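Local coordinates for protein aspartate aminotransferase (Rhodobacter sphaeroides, PDB 3NRA) that probably catalyses the pyridoxal-phosphate-dependent transfer of the amino group of L-aspartate to 2-oxoglutarate, giving oxaloacetate and L-glutamate, at residues 163-168 with 194-199; 131-136 with 148-153; 199-204 with 230-235. All coordinates share one frame; numbering follows the deposited sequence.

Overall arrangement
Along the chain, contact 2 comes first: it pairs strand 128-133 with strand 149-154, the edge strand of the large seven-stranded sheet, closing a short loop filled by helix 137-145. Contact 1 follows, bringing 163-168, just ahead of helix 169-177, against 194-199 at the start of helix 198-211 and so closing a loop that includes strand 182-186. Contact 3 then sets the first turns of that helix against 230-235. The three loops follow in series, contacts 1 and 3 sharing Glu199. Contacts 1 and 2 touch where Leu167 and Tyr196 pack on Val132; contacts 1 and 3 are joined through Glu200. Contacts 2 and 3 remain apart, their nearest atoms about 7 Å from each other.

Contact 1: 163-168 with 194-199; sequences TRAGLD and VVYSAE
Ala165 lays its methyl on the ring of Tyr196, a CH-pi contact in which CB of Ala165 stands 4.1 Å from the centroid of the Tyr196 ring and only 8° off the ring normal, over its centre. The first bond of the tyrosine side chain leaves the other segment, and chi1 (-73°) puts CG beside the backbone N; the ring beyond it approaches 163-168 again, one face against the Ala165 methyl.

Aliphatic contacts extend the patch. The methyl of Ala165 also meets a branch of Val194, with CB of Ala165 3.8 Å from CG2 of Val194. Leu167 crosses the tyrosine obliquely, its CB 3.8 Å from CE2 of Tyr196 and its CD2 equally near that carbon, while CD1 lies by the hydroxyl. The cluster continues into Val132 of strand 128-133, and Phe185 meets the Tyr196 ring edge-to-face.

Near the helix start carbons meet oxygens, with no direct bond between the two segments. The carbonyl O of Thr163 lies 3.4 Å from CB of Ser197, and CB of Arg164 passes 4.1 Å from OG of Ser197.

Ser197 is the N-cap of helix 198-211, and Glu200, in its first turn, bonds back through OE1 to the backbone N of Ser197, consistent with a capping box. OE1 also accepts from the N of Ala165, and OE2 from those of Gly166 and Leu167. One carboxylate thus gathers four backbone N-H groups, which would probably stabilise its negative charge, while the direct contact between the segments is largely apolar and rests on the tyrosine face.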
loop_
_atom_site.group_PDB
_atom_site.type_symbol
_atom_site.label_atom_id
_atom_site.label_comp_id
_atom_site.label_asym_id
_atom_site.label_seq_id
_atom_site.Cartn_x
_atom_site.Cartn_y
_atom_site.Cartn_z
ATOM N N THR B 163 -5.706 -36.740 -2.199
ATOM C CA THR B 163 -5.156 -36.589 -3.567
ATOM C C THR B 163 -5.753 -35.377 -4.298
ATOM O O THR B 163 -5.390 -35.089 -5.425
ATOM C CB THR B 163 -5.396 -37.845 -4.427
ATOM O OG1 THR B 163 -6.799 -38.010 -4.656
ATOM C CG2 THR B 163 -4.813 -39.097 -3.758
ATOM N N ARG B 164 -6.687 -34.696 -3.672
ATOM C CA ARG B 164 -7.175 -33.450 -4.215
ATOM C C ARG B 164 -7.630 -32.543 -3.114
ATOM O O ARG B 164 -7.829 -32.989 -1.957
ATOM C CB ARG B 164 -8.296 -33.712 -5.219
ATOM C CG ARG B 164 -9.542 -34.376 -4.654
ATOM C CD ARG B 164 -10.508 -34.747 -5.788
ATOM N NE ARG B 164 -11.647 -35.539 -5.295
ATOM C CZ ARG B 164 -12.514 -36.214 -6.071
ATOM N NH1 ARG B 164 -12.395 -36.208 -7.413
ATOM N NH2 ARG B 164 -13.507 -36.920 -5.502
ATOM N N ALA B 165 -7.753 -31.260 -3.444
ATOM C CA ALA B 165 -8.190 -30.255 -2.492
ATOM C C ALA B 165 -9.665 -30.434 -2.159
ATOM O O ALA B 165 -10.057 -30.264 -1.027
ATOM C CB ALA B 165 -7.949 -28.888 -3.032
ATOM N N GLY B 166 -10.468 -30.758 -3.166
ATOM C CA GLY B 166 -11.891 -31.022 -2.993
ATOM C C GLY B 166 -12.804 -29.934 -3.541
ATOM O O GLY B 166 -13.954 -29.832 -3.111
ATOM N N LEU B 167 -12.304 -29.119 -4.479
ATOM C CA LEU B 167 -13.119 -28.049 -5.069
ATOM C C LEU B 167 -14.319 -28.638 -5.804
ATOM O O LEU B 167 -14.185 -29.629 -6.532
ATOM C CB LEU B 167 -12.297 -27.185 -6.046
ATOM C CG LEU B 167 -12.963 -25.863 -6.517
ATOM C CD1 LEU B 167 -13.169 -24.880 -5.360
ATOM C CD2 LEU B 167 -12.140 -25.197 -7.610
ATOM N N ASP B 168 -15.486 -28.020 -5.589
ATOM C CA ASP B 168 -16.698 -28.321 -6.335
ATOM C C ASP B 168 -16.625 -27.684 -7.732
ATOM O O ASP B 168 -17.063 -26.542 -7.927
ATOM C CB ASP B 168 -17.919 -27.807 -5.559
ATOM C CG ASP B 168 -19.217 -27.969 -6.320
ATOM O OD1 ASP B 168 -19.248 -28.691 -7.357
ATOM O OD2 ASP B 168 -20.204 -27.319 -5.930
ATOM N N VAL B 194 -4.258 -27.234 1.860
ATOM C CA VAL B 194 -4.388 -28.208 0.786
ATOM C C VAL B 194 -3.987 -27.584 -0.568
ATOM O O VAL B 194 -4.172 -26.392 -0.808
ATOM C CB VAL B 194 -5.823 -28.804 0.707
ATOM C CG1 VAL B 194 -6.175 -29.518 1.998
ATOM C CG2 VAL B 194 -6.834 -27.732 0.368
ATOM N N VAL B 195 -3.453 -28.415 -1.440
ATOM C CA VAL B 195 -2.927 -27.985 -2.744
ATOM C C VAL B 195 -3.825 -28.591 -3.792
ATOM O O VAL B 195 -4.231 -29.734 -3.659
ATOM C CB VAL B 195 -1.465 -28.495 -2.930
ATOM C CG1 VAL B 195 -1.038 -28.423 -4.385
ATOM C CG2 VAL B 195 -0.496 -27.685 -2.007
ATOM N N TYR B 196 -4.149 -27.839 -4.825
ATOM C CA TYR B 196 -5.079 -28.343 -5.855
ATOM C C TYR B 196 -4.348 -29.373 -6.717
ATOM O O TYR B 196 -3.198 -29.205 -7.021
ATOM C CB TYR B 196 -5.620 -27.200 -6.707
ATOM C CG TYR B 196 -6.641 -26.324 -5.980
ATOM C CD1 TYR B 196 -6.261 -25.482 -4.940
ATOM C CD2 TYR B 196 -7.970 -26.361 -6.318
ATOM C CE1 TYR B 196 -7.183 -24.703 -4.267
ATOM C CE2 TYR B 196 -8.908 -25.580 -5.638
ATOM C CZ TYR B 196 -8.504 -24.758 -4.623
ATOM O OH TYR B 196 -9.429 -23.975 -3.970
ATOM N N SER B 197 -5.016 -30.475 -7.036
ATOM C CA SER B 197 -4.424 -31.532 -7.884
ATOM C C SER B 197 -4.216 -31.042 -9.318
ATOM O O SER B 197 -4.808 -30.040 -9.729
ATOM C CB SER B 197 -5.345 -32.757 -7.920
ATOM O OG SER B 197 -6.511 -32.467 -8.689
ATOM N N ALA B 198 -3.380 -31.765 -10.063
ATOM C CA ALA B 198 -3.199 -31.557 -11.512
ATOM C C ALA B 198 -4.534 -31.518 -12.266
ATOM O O ALA B 198 -4.745 -30.665 -13.093
ATOM C CB ALA B 198 -2.287 -32.680 -12.106
ATOM N N GLU B 199 -5.442 -32.404 -11.898
ATOM C CA GLU B 199 -6.740 -32.508 -12.539
ATOM C C GLU B 199 -7.631 -31.305 -12.176
ATOM O O GLU B 199 -8.260 -30.724 -13.047
ATOM C CB GLU B 199 -7.422 -33.849 -12.132
ATOM C CG GLU B 199 -8.240 -34.517 -13.218
ATOM C CD GLU B 199 -9.624 -33.870 -13.460
ATOM O OE1 GLU B 199 -10.202 -33.288 -12.509
ATOM O OE2 GLU B 199 -10.143 -33.978 -14.611
#

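Contact 2: 131-136 with 148-153; sequences IVQPDY and GEMVPV
Ile131 and Val132 pair in parallel with Pro152 and Val153, the strand axes 4.6 Å apart at closest and splayed by 45°. Three backbone bonds stitch the ladder: Ile131 N to Val151 O (3.1 Å), Val153 N to Ile131 O (2.9 Å) and Gln133 N to Val153 O (3.0 Å). CA-H...O contacts from Pro152 to the carbonyl of Ile131 and from Val132 to that of Val153 supplement them; proline, lacking an N-H, fits at a position whose nitrogen the ladder does not use.

Ile131 and Pro152 project to one face of the sheet. There the side chain of selenomethionine Met150 crosses Ile131 at about a right angle, its SE 3.8 Å from CB of Ile131. CG of Met150 is anti to the backbone N (chi1 164°), and a bend at chi3 (81°) turns CE to the amide of Gln133, 3.6 Å from NE2. The Gln133 side chain lies beside Pro152, pointing the same way, with OE1 of Gln133 3.3 Å from CB of Pro152. Val132 and Val153 face the other side, where Val132 meets Phe183 and Phe185 and Val153 meets Leu167.

Beyond the pairing, Pro134 follows a cis peptide bond, and Tyr136 further on packs on Leu284 of the second subunit. The whole is a beta-alpha-beta crossover through helix 137-145, at the edge of the large sheet of the fold-type I aminotransferases.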
loop_
_atom_site.group_PDB
_atom_site.type_symbol
_atom_site.label_atom_id
_atom_site.label_comp_id
_atom_site.label_asym_id
_atom_site.label_seq_id
_atom_site.Cartn_x
_atom_site.Cartn_y
_atom_site.Cartn_z
ATOM N N ILE B 131 -15.704 -17.163 -5.679
ATOM C CA ILE B 131 -14.800 -17.154 -4.507
ATOM C C ILE B 131 -14.971 -18.485 -3.809
ATOM O O ILE B 131 -16.106 -18.967 -3.650
ATOM C CB ILE B 131 -15.158 -16.003 -3.529
ATOM C CG1 ILE B 131 -14.920 -14.627 -4.201
ATOM C CG2 ILE B 131 -14.395 -16.124 -2.167
ATOM C CD1 ILE B 131 -13.501 -14.356 -4.545
ATOM N N VAL B 132 -13.851 -19.104 -3.440
ATOM C CA VAL B 132 -13.863 -20.381 -2.739
ATOM C C VAL B 132 -14.193 -20.174 -1.245
ATOM O O VAL B 132 -13.817 -19.172 -0.658
ATOM C CB VAL B 132 -12.487 -21.086 -2.863
ATOM C CG1 VAL B 132 -12.488 -22.464 -2.110
ATOM C CG2 VAL B 132 -12.105 -21.271 -4.356
ATOM N N GLN B 133 -14.922 -21.123 -0.669
ATOM C CA GLN B 133 -15.205 -21.172 0.762
ATOM C C GLN B 133 -14.777 -22.546 1.307
ATOM O O GLN B 133 -15.231 -23.566 0.816
ATOM C CB GLN B 133 -16.712 -20.967 1.003
ATOM C CG GLN B 133 -17.229 -19.625 0.542
ATOM C CD GLN B 133 -18.643 -19.375 0.970
ATOM O OE1 GLN B 133 -19.485 -20.250 0.879
ATOM N NE2 GLN B 133 -18.917 -18.165 1.432
ATOM N N PRO B 134 -13.857 -22.584 2.275
ATOM C CA PRO B 134 -13.099 -21.513 2.881
ATOM C C PRO B 134 -11.960 -21.018 2.007
ATOM O O PRO B 134 -11.388 -21.798 1.211
ATOM C CB PRO B 134 -12.558 -22.165 4.132
ATOM C CG PRO B 134 -12.383 -23.584 3.727
ATOM C CD PRO B 134 -13.574 -23.869 2.940
ATOM N N ASP B 135 -11.622 -19.726 2.146
ATOM C CA ASP B 135 -10.432 -19.189 1.526
ATOM C C ASP B 135 -9.985 -17.886 2.259
ATOM O O ASP B 135 -10.531 -17.505 3.305
ATOM C CB ASP B 135 -10.692 -18.939 0.018
ATOM C CG ASP B 135 -9.432 -19.116 -0.857
ATOM O OD1 ASP B 135 -8.333 -18.772 -0.393
ATOM O OD2 ASP B 135 -9.559 -19.529 -2.039
ATOM N N TYR B 136 -8.968 -17.255 1.720
ATOM C CA TYR B 136 -8.258 -16.173 2.376
ATOM C C TYR B 136 -9.221 -15.055 2.812
ATOM O O TYR B 136 -10.177 -14.721 2.088
ATOM C CB TYR B 136 -7.205 -15.641 1.390
ATOM C CG TYR B 136 -6.340 -14.541 1.894
ATOM C CD1 TYR B 136 -5.365 -14.783 2.866
ATOM C CD2 TYR B 136 -6.393 -13.273 1.327
ATOM C CE1 TYR B 136 -4.526 -13.777 3.309
ATOM C CE2 TYR B 136 -5.568 -12.274 1.763
ATOM C CZ TYR B 136 -4.613 -12.545 2.758
ATOM O OH TYR B 136 -3.773 -11.555 3.204
ATOM N N GLY B 148 -18.914 -5.974 -6.235
ATOM C CA GLY B 148 -19.176 -7.211 -6.954
ATOM C C GLY B 148 -20.066 -8.122 -6.138
ATOM O O GLY B 148 -20.242 -7.912 -4.936
ATOM N N GLU B 149 -20.608 -9.141 -6.793
ATOM C CA GLU B 149 -21.448 -10.146 -6.151
ATOM C C GLU B 149 -20.656 -11.458 -6.064
ATOM O O GLU B 149 -20.345 -12.072 -7.096
ATOM C CB GLU B 149 -22.692 -10.354 -6.981
ATOM C CG GLU B 149 -23.724 -11.313 -6.375
ATOM C CD GLU B 149 -24.838 -11.719 -7.385
ATOM O OE1 GLU B 149 -25.079 -10.972 -8.378
ATOM O OE2 GLU B 149 -25.432 -12.797 -7.191
HETATM N N MSE B 150 -20.326 -11.886 -4.853
HETATM C CA MSE B 150 -19.671 -13.193 -4.669
HETATM C C MSE B 150 -20.632 -14.307 -5.030
HETATM O O MSE B 150 -21.781 -14.317 -4.567
HETATM C CB MSE B 150 -19.201 -13.403 -3.224
HETATM C CG MSE B 150 -18.874 -14.909 -2.881
HETATM SE SE MSE B 150 -17.999 -15.056 -1.175
HETATM C CE MSE B 150 -19.617 -14.942 -0.109
ATOM N N VAL B 151 -20.137 -15.263 -5.821
ATOM C CA VAL B 151 -20.791 -16.556 -6.033
ATOM C C VAL B 151 -19.870 -17.601 -5.406
ATOM O O VAL B 151 -18.737 -17.770 -5.851
ATOM C CB VAL B 151 -20.996 -16.847 -7.533
ATOM C CG1 VAL B 151 -21.785 -18.211 -7.754
ATOM C CG2 VAL B 151 -21.736 -15.671 -8.215
ATOM N N PRO B 152 -20.281 -18.180 -4.258
ATOM C CA PRO B 152 -19.391 -19.091 -3.572
ATOM C C PRO B 152 -19.248 -20.443 -4.300
ATOM O O PRO B 152 -20.144 -20.862 -4.995
ATOM C CB PRO B 152 -20.062 -19.287 -2.214
ATOM C CG PRO B 152 -21.480 -19.010 -2.441
ATOM C CD PRO B 152 -21.530 -17.950 -3.499
ATOM N N VAL B 153 -18.065 -21.028 -4.188
ATOM C CA VAL B 153 -17.759 -22.347 -4.672
ATOM C C VAL B 153 -17.235 -23.126 -3.474
ATOM O O VAL B 153 -16.235 -22.731 -2.865
ATOM C CB VAL B 153 -16.671 -22.290 -5.733
ATOM C CG1 VAL B 153 -16.354 -23.718 -6.277
ATOM C CG2 VAL B 153 -17.083 -21.326 -6.889
#

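Contact 3: 199-204 with 230-235; sequences EEIGQI and SYTHLR
Ile201 covers the backbone of Leu234 and the methyl of Thr232 with CG2, and the carbonyl of Thr232 with CG1. CG2, anti to the backbone N, rests 3.6 Å from CA of Leu234 and 3.8 Å from CG2 of Thr232, the isoleucine and threonine sliding past each other in opposite directions. The other branch lies against the carbonyl of Thr232, CG1 of Ile201 3.7 Å from its O.

Leu234 comes from the 3-10 turn that ends the segment, its CG anti to the backbone N (chi1 -172°). The side chain is modelled in two conformers, so its branch ends are less certain than its backbone; in one of them CD1 lies 3.8 Å from CG2 of Ile204 and the leucine crosses Ile204 at about a right angle. An alanine in place of Ile201 removes CG1, CG2 and CD1, and would probably open a gap over the backbone of Leu234 and the carbonyl of Thr232, with the Thr232 methyl only partly covered.

Aliphatic groups carry the meeting, some of them lying against backbone carbonyls, and the loop finds polar ties of its own, His233 bonding to Gln219 and Arg235 to Thr95 and Pro98. Helix 198-211 lies against strand 182-186, where Phe185 touches both Ile201 and Leu234 and Phe183 touches Ile204; helix 169-177 adjoins it through Leu169 and Leu172, and segment 230-235 leads on toward strand 245-249.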
loop_
_atom_site.group_PDB
_atom_site.type_symbol
_atom_site.label_atom_id
_atom_site.label_comp_id
_atom_site.label_asym_id
_atom_site.label_seq_id
_atom_site.Cartn_x
_atom_site.Cartn_y
_atom_site.Cartn_z
ATOM N N GLU B 199 -5.442 -32.404 -11.898
ATOM C CA GLU B 199 -6.740 -32.508 -12.539
ATOM C C GLU B 199 -7.631 -31.305 -12.176
ATOM O O GLU B 199 -8.260 -30.724 -13.047
ATOM C CB GLU B 199 -7.422 -33.849 -12.132
ATOM C CG GLU B 199 -8.240 -34.517 -13.218
ATOM C CD GLU B 199 -9.624 -33.870 -13.460
ATOM O OE1 GLU B 199 -10.202 -33.288 -12.509
ATOM O OE2 GLU B 199 -10.143 -33.978 -14.611
ATOM N N GLU B 200 -7.644 -30.906 -10.899
ATOM C CA GLU B 200 -8.390 -29.701 -10.487
ATOM C C GLU B 200 -7.927 -28.454 -11.223
ATOM O O GLU B 200 -8.741 -27.664 -11.672
ATOM C CB GLU B 200 -8.322 -29.479 -8.975
ATOM C CG GLU B 200 -9.235 -30.474 -8.168
ATOM C CD GLU B 200 -8.996 -30.433 -6.690
ATOM O OE1 GLU B 200 -7.804 -30.384 -6.254
ATOM O OE2 GLU B 200 -9.995 -30.497 -5.946
ATOM N N ILE B 201 -6.620 -28.296 -11.360
ATOM C CA ILE B 201 -6.064 -27.115 -12.002
ATOM C C ILE B 201 -6.343 -27.152 -13.510
ATOM O O ILE B 201 -6.598 -26.110 -14.123
ATOM C CB ILE B 201 -4.546 -27.009 -11.706
ATOM C CG1 ILE B 201 -4.334 -26.686 -10.203
ATOM C CG2 ILE B 201 -3.845 -25.992 -12.631
ATOM C CD1 ILE B 201 -4.785 -25.278 -9.752
ATOM N N GLY B 202 -6.338 -28.349 -14.086
ATOM C CA GLY B 202 -6.668 -28.535 -15.495
ATOM C C GLY B 202 -8.105 -28.152 -15.802
ATOM O O GLY B 202 -8.377 -27.460 -16.782
ATOM N N GLN B 203 -9.005 -28.548 -14.917
ATOM C CA GLN B 203 -10.418 -28.242 -15.091
ATOM C C GLN B 203 -10.704 -26.778 -14.816
ATOM O O GLN B 203 -11.533 -26.190 -15.486
ATOM C CB GLN B 203 -11.311 -29.154 -14.218
ATOM C CG GLN B 203 -12.878 -29.007 -14.481
ATOM C CD GLN B 203 -13.323 -29.489 -15.873
ATOM O OE1 GLN B 203 -12.500 -29.826 -16.728
ATOM N NE2 GLN B 203 -14.637 -29.531 -16.088
ATOM N N ILE B 204 -9.993 -26.185 -13.851
ATOM C CA ILE B 204 -10.128 -24.750 -13.600
ATOM C C ILE B 204 -9.677 -23.992 -14.832
ATOM O O ILE B 204 -10.347 -23.075 -15.268
ATOM C CB ILE B 204 -9.304 -24.266 -12.363
ATOM C CG1 ILE B 204 -10.017 -24.651 -11.043
ATOM C CG2 ILE B 204 -9.098 -22.733 -12.415
ATOM C CD1 ILE B 204 -9.132 -24.554 -9.813
ATOM N N SER B 230 2.755 -32.757 -4.694
ATOM C CA SER B 230 2.761 -32.210 -6.019
ATOM C C SER B 230 2.195 -30.779 -5.971
ATOM O O SER B 230 1.540 -30.389 -5.004
ATOM C CB SER B 230 1.933 -33.093 -6.965
ATOM O OG SER B 230 0.552 -32.685 -6.954
ATOM N N TYR B 231 2.505 -30.000 -6.997
ATOM C CA TYR B 231 1.936 -28.667 -7.184
ATOM C C TYR B 231 1.836 -28.374 -8.660
ATOM O O TYR B 231 2.799 -28.576 -9.402
ATOM C CB TYR B 231 2.795 -27.595 -6.493
ATOM C CG TYR B 231 2.137 -26.248 -6.457
ATOM C CD1 TYR B 231 2.198 -25.382 -7.558
ATOM C CD2 TYR B 231 1.376 -25.868 -5.377
ATOM C CE1 TYR B 231 1.574 -24.154 -7.546
ATOM C CE2 TYR B 231 0.732 -24.644 -5.354
ATOM C CZ TYR B 231 0.829 -23.790 -6.447
ATOM O OH TYR B 231 0.191 -22.573 -6.414
ATOM N N THR B 232 0.685 -27.839 -9.078
ATOM C CA THR B 232 0.430 -27.528 -10.475
ATOM C C THR B 232 0.085 -26.031 -10.621
ATOM O O THR B 232 -0.818 -25.509 -9.936
ATOM C CB THR B 232 -0.722 -28.377 -11.002
ATOM O OG1 THR B 232 -0.522 -29.727 -10.599
ATOM C CG2 THR B 232 -0.813 -28.312 -12.521
ATOM N N HIS B 233 0.790 -25.358 -11.532
ATOM C CA HIS B 233 0.626 -23.932 -11.753
ATOM C C HIS B 233 -0.391 -23.682 -12.845
ATOM O O HIS B 233 -0.138 -23.972 -14.011
ATOM C CB HIS B 233 1.962 -23.313 -12.146
ATOM C CG HIS B 233 3.010 -23.430 -11.097
ATOM N ND1 HIS B 233 3.226 -22.446 -10.156
ATOM C CD2 HIS B 233 3.936 -24.393 -10.860
ATOM C CE1 HIS B 233 4.211 -22.817 -9.352
ATOM N NE2 HIS B 233 4.668 -23.990 -9.762
ATOM N N LEU B 234 -1.525 -23.093 -12.466
ATOM C CA LEU B 234 -2.608 -22.759 -13.426
ATOM C C LEU B 234 -2.089 -22.049 -14.663
ATOM O O LEU B 234 -2.513 -22.346 -15.760
ATOM C CB LEU B 234 -3.680 -21.880 -12.753
ATOM C CG LEU B 234 -4.938 -21.624 -13.601
ATOM C CD1 LEU B 234 -5.638 -22.933 -13.887
ATOM C CD2 LEU B 234 -5.892 -20.640 -12.902
ATOM N N ARG B 235 -1.153 -21.115 -14.472
ATOM C CA ARG B 235 -0.648 -20.260 -15.581
ATOM C C ARG B 235 0.134 -20.995 -16.657
ATOM O O ARG B 235 0.360 -20.439 -17.719
ATOM C CB ARG B 235 0.231 -19.109 -15.025
ATOM C CG ARG B 235 1.644 -19.516 -14.596
ATOM C CD ARG B 235 2.352 -18.330 -13.895
ATOM N NE ARG B 235 2.407 -17.189 -14.799
ATOM C CZ ARG B 235 3.350 -16.963 -15.705
ATOM N NH1 ARG B 235 4.460 -17.717 -15.766
ATOM N NH2 ARG B 235 3.203 -15.934 -16.552
#